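Local coordinates for protein nitrilotriacetate monooxygenase component B (Bacillus cereus ATCC 14579, PDB 3BPK) that probably binds FMN and acts as the flavin reductase component of a monooxygenase, at residues B[25-30]-B[184-189]. Numbering follows the deposited sequence. Where two conformers were deposited one is given.
Sequences IIPRPV and PISRLA
R28 lies alongside R187 on the same face of the sheet, and R28 NH2 is 3.5 Å from R187 CG. The R28 chain bends at chi3 (-58°), so that R187 O sits over one guanidinium face, toward its rim. R28 NH2 donates to L188 O at 3.0 Å, a bent bond that meets the carbonyl from above its plane. R28 NH1 bonds straighter, to I25 O at 2.9 Å, and also to T22 O. I25 O lies in the guanidinium plane, while R28 NH1 approaches from above the I25 carbonyl plane. R28 NE bonds S48 OG, so all three nitrogens are held and the group is fixed in rotation. R187 NH2 instead bonds G190 O.

The backbones of R28 and R187 form an antiparallel hydrogen-bonded pair. R28 N reaches R187 O at 3.1 Å. R187 N returns to R28 O at 2.8 Å. Beside it, L188 CD2 packs on I26 CB (3.9 Å) and P27 CA, next to the cis peptide before P27. At the other end, V30 CG2 meets I185 CD1 at 3.9 Å. A water joins V30 N to I185 O.

This buried antiparallel pairing extends the main sheet of the flavin reductase-like domain, adding short strand 186-187 to the start of strand 28-36, just after helix 14-24. Strands 42-54 and 192-194 flank it, and the second subunit packs on I26, R28, P29 and L188.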
ATOM      1  N   ILE B  25       9.954   2.595   1.281  1.00 14.98           N
ATOM      2  CA  ILE B  25       8.610   2.535   0.669  1.00 15.12           C
ATOM      3  C   ILE B  25       7.774   3.568   1.420  1.00 15.87           C
ATOM      4  O   ILE B  25       7.110   3.297   2.427  1.00 15.00           O
ATOM      5  CB  ILE B  25       8.021   1.110   0.676  1.00 14.67           C
ATOM      6  CG1 ILE B  25       8.943   0.162  -0.129  1.00 14.85           C
ATOM      7  CG2 ILE B  25       6.560   1.121   0.144  1.00 15.01           C
ATOM      8  CD1 ILE B  25       8.596  -1.342   0.059  1.00 15.54           C
ATOM      9  N   ILE B  26       7.921   4.806   0.950  1.00 15.72           N
ATOM     10  CA  ILE B  26       7.305   5.971   1.587  1.00 16.51           C
ATOM     11  C   ILE B  26       6.822   6.925   0.502  1.00 17.34           C
ATOM     12  O   ILE B  26       7.310   6.870  -0.635  1.00 18.38           O
ATOM     13  CB  ILE B  26       8.316   6.711   2.491  1.00 15.73           C
ATOM     14  CG1 ILE B  26       9.585   7.090   1.693  1.00 17.22           C
ATOM     15  CG2 ILE B  26       8.687   5.875   3.728  1.00 17.01           C
ATOM     16  CD1 ILE B  26      10.410   8.232   2.369  1.00 17.84           C
ATOM     17  N   PRO B  27       5.830   7.776   0.822  1.00 17.45           N
ATOM     18  CA  PRO B  27       5.049   7.801   2.074  1.00 17.37           C
ATOM     19  C   PRO B  27       3.997   6.703   2.001  1.00 16.81           C
ATOM     20  O   PRO B  27       3.630   6.266   0.895  1.00 18.41           O
ATOM     21  CB  PRO B  27       4.367   9.183   2.017  1.00 18.46           C
ATOM     22  CG  PRO B  27       4.142   9.380   0.549  1.00 19.04           C
ATOM     23  CD  PRO B  27       5.357   8.795  -0.142  1.00 17.96           C
ATOM     24  N   ARG B  28       3.534   6.222   3.153  1.00 14.17           N
ATOM     25  CA  ARG B  28       2.490   5.170   3.150  1.00 13.47           C
ATOM     26  C   ARG B  28       1.163   5.712   3.724  1.00 14.18           C
ATOM     27  O   ARG B  28       1.161   6.343   4.774  1.00 15.45           O
ATOM     28  CB  ARG B  28       2.902   3.963   4.009  1.00 13.54           C
ATOM     29  CG  ARG B  28       4.154   3.288   3.425  1.00 13.43           C
ATOM     30  CD  ARG B  28       4.547   2.044   4.224  1.00 13.74           C
ATOM     31  NE  ARG B  28       4.811   2.261   5.644  1.00 14.41           N
ATOM     32  CZ  ARG B  28       5.932   2.845   6.117  1.00 14.53           C
ATOM     33  NH1 ARG B  28       6.888   3.260   5.286  1.00 15.18           N
ATOM     34  NH2 ARG B  28       6.120   2.991   7.429  1.00 16.20           N
ATOM     35  N   PRO B  29       0.052   5.437   3.053  1.00 13.64           N
ATOM     36  CA  PRO B  29      -1.233   5.886   3.603  1.00 13.63           C
ATOM     37  C   PRO B  29      -1.557   5.049   4.834  1.00 14.09           C
ATOM     38  O   PRO B  29      -1.155   3.878   4.909  1.00 14.79           O
ATOM     39  CB  PRO B  29      -2.225   5.612   2.468  1.00 13.67           C
ATOM     40  CG  PRO B  29      -1.612   4.489   1.691  1.00 13.84           C
ATOM     41  CD  PRO B  29      -0.095   4.700   1.778  1.00 13.78           C
ATOM     42  N   VAL B  30      -2.336   5.612   5.755  1.00 14.32           N
ATOM     43  CA  VAL B  30      -2.563   4.933   7.042  1.00 14.60           C
ATOM     44  C   VAL B  30      -4.040   4.591   7.206  1.00 14.75           C
ATOM     45  O   VAL B  30      -4.899   5.508   7.237  1.00 15.23           O
ATOM     46  CB  VAL B  30      -2.079   5.845   8.245  1.00 14.93           C
ATOM     47  CG1 VAL B  30      -2.300   5.188   9.605  1.00 17.23           C
ATOM     48  CG2 VAL B  30      -0.571   6.173   8.097  1.00 15.54           C
ATOM     49  N   PRO B 184      -4.839  14.273   4.205  1.00 17.26           N
ATOM     50  CA  PRO B 184      -4.507  12.915   4.645  1.00 17.86           C
ATOM     51  C   PRO B 184      -3.136  12.897   5.310  1.00 18.26           C
ATOM     52  O   PRO B 184      -2.274  13.732   4.981  1.00 18.65           O
ATOM     53  CB  PRO B 184      -4.476  12.140   3.329  1.00 17.52           C
ATOM     54  CG  PRO B 184      -4.013  13.200   2.285  1.00 18.02           C
ATOM     55  CD  PRO B 184      -4.827  14.421   2.739  1.00 17.58           C
ATOM     56  N   ILE B 185      -2.942  11.976   6.254  1.00 17.86           N
ATOM     57  CA  ILE B 185      -1.600  11.793   6.826  1.00 19.27           C
ATOM     58  C   ILE B 185      -0.971  10.479   6.352  1.00 19.19           C
ATOM     59  O   ILE B 185      -1.685   9.501   6.027  1.00 18.69           O
ATOM     60  CB  ILE B 185      -1.579  11.926   8.371  1.00 22.04           C
ATOM     61  CG1 ILE B 185      -2.415  10.856   9.025  1.00 22.73           C
ATOM     62  CG2 ILE B 185      -1.992  13.345   8.845  1.00 22.51           C
ATOM     63  CD1 ILE B 185      -1.591   9.683   9.449  1.00 25.42           C
ATOM     64  N   SER B 186       0.363  10.466   6.283  1.00 17.71           N
ATOM     65  CA  SER B 186       1.064   9.272   5.854  0.60 17.89           C
ATOM     66  C   SER B 186       2.180   8.939   6.819  1.00 18.43           C
ATOM     67  O   SER B 186       2.598   9.781   7.600  1.00 19.51           O
ATOM     68  CB  SER B 186       1.601   9.450   4.437  0.60 17.78           C
ATOM     69  OG  SER B 186       2.390  10.630   4.331  0.60 18.92           O
ATOM     70  N   ARG B 187       2.649   7.704   6.745  1.00 17.44           N
ATOM     71  CA  ARG B 187       3.700   7.198   7.635  1.00 17.74           C
ATOM     72  C   ARG B 187       5.045   7.115   6.904  1.00 18.88           C
ATOM     73  O   ARG B 187       5.122   6.698   5.743  1.00 17.45           O
ATOM     74  CB  ARG B 187       3.315   5.832   8.171  1.00 17.68           C
ATOM     75  CG  ARG B 187       4.213   5.307   9.264  1.00 21.95           C
ATOM     76  CD  ARG B 187       3.944   5.841  10.630  1.00 26.69           C
ATOM     77  NE  ARG B 187       4.905   5.243  11.558  1.00 31.37           N
ATOM     78  CZ  ARG B 187       4.737   4.088  12.211  1.00 34.04           C
ATOM     79  NH1 ARG B 187       3.605   3.373  12.082  1.00 33.96           N
ATOM     80  NH2 ARG B 187       5.704   3.640  13.021  1.00 33.77           N
ATOM     81  N   LEU B 188       6.103   7.497   7.621  1.00 19.70           N
ATOM     82  CA  LEU B 188       7.450   7.314   7.096  1.00 21.57           C
ATOM     83  C   LEU B 188       8.186   6.295   7.981  1.00 22.01           C
ATOM     84  O   LEU B 188       7.558   5.403   8.558  1.00 22.22           O
ATOM     85  CB  LEU B 188       8.183   8.660   7.043  1.00 22.61           C
ATOM     86  CG  LEU B 188       7.446   9.806   6.336  1.00 24.16           C
ATOM     87  CD1 LEU B 188       8.352  11.040   6.373  1.00 27.61           C
ATOM     88  CD2 LEU B 188       7.087   9.481   4.874  1.00 25.19           C
ATOM     89  N   ALA B 189       9.498   6.431   8.125  1.00 21.95           N
ATOM     90  CA  ALA B 189      10.207   5.517   8.995  1.00 21.95           C
ATOM     91  C   ALA B 189      10.163   6.017  10.442  1.00 23.63           C
ATOM     92  O   ALA B 189       9.935   7.193  10.675  1.00 24.03           O
ATOM     93  CB  ALA B 189      11.651   5.338   8.504  1.00 23.77           C
TER
HETATM   94  O   HOH W   1      -3.423   8.297   4.299  1.00 17.09           O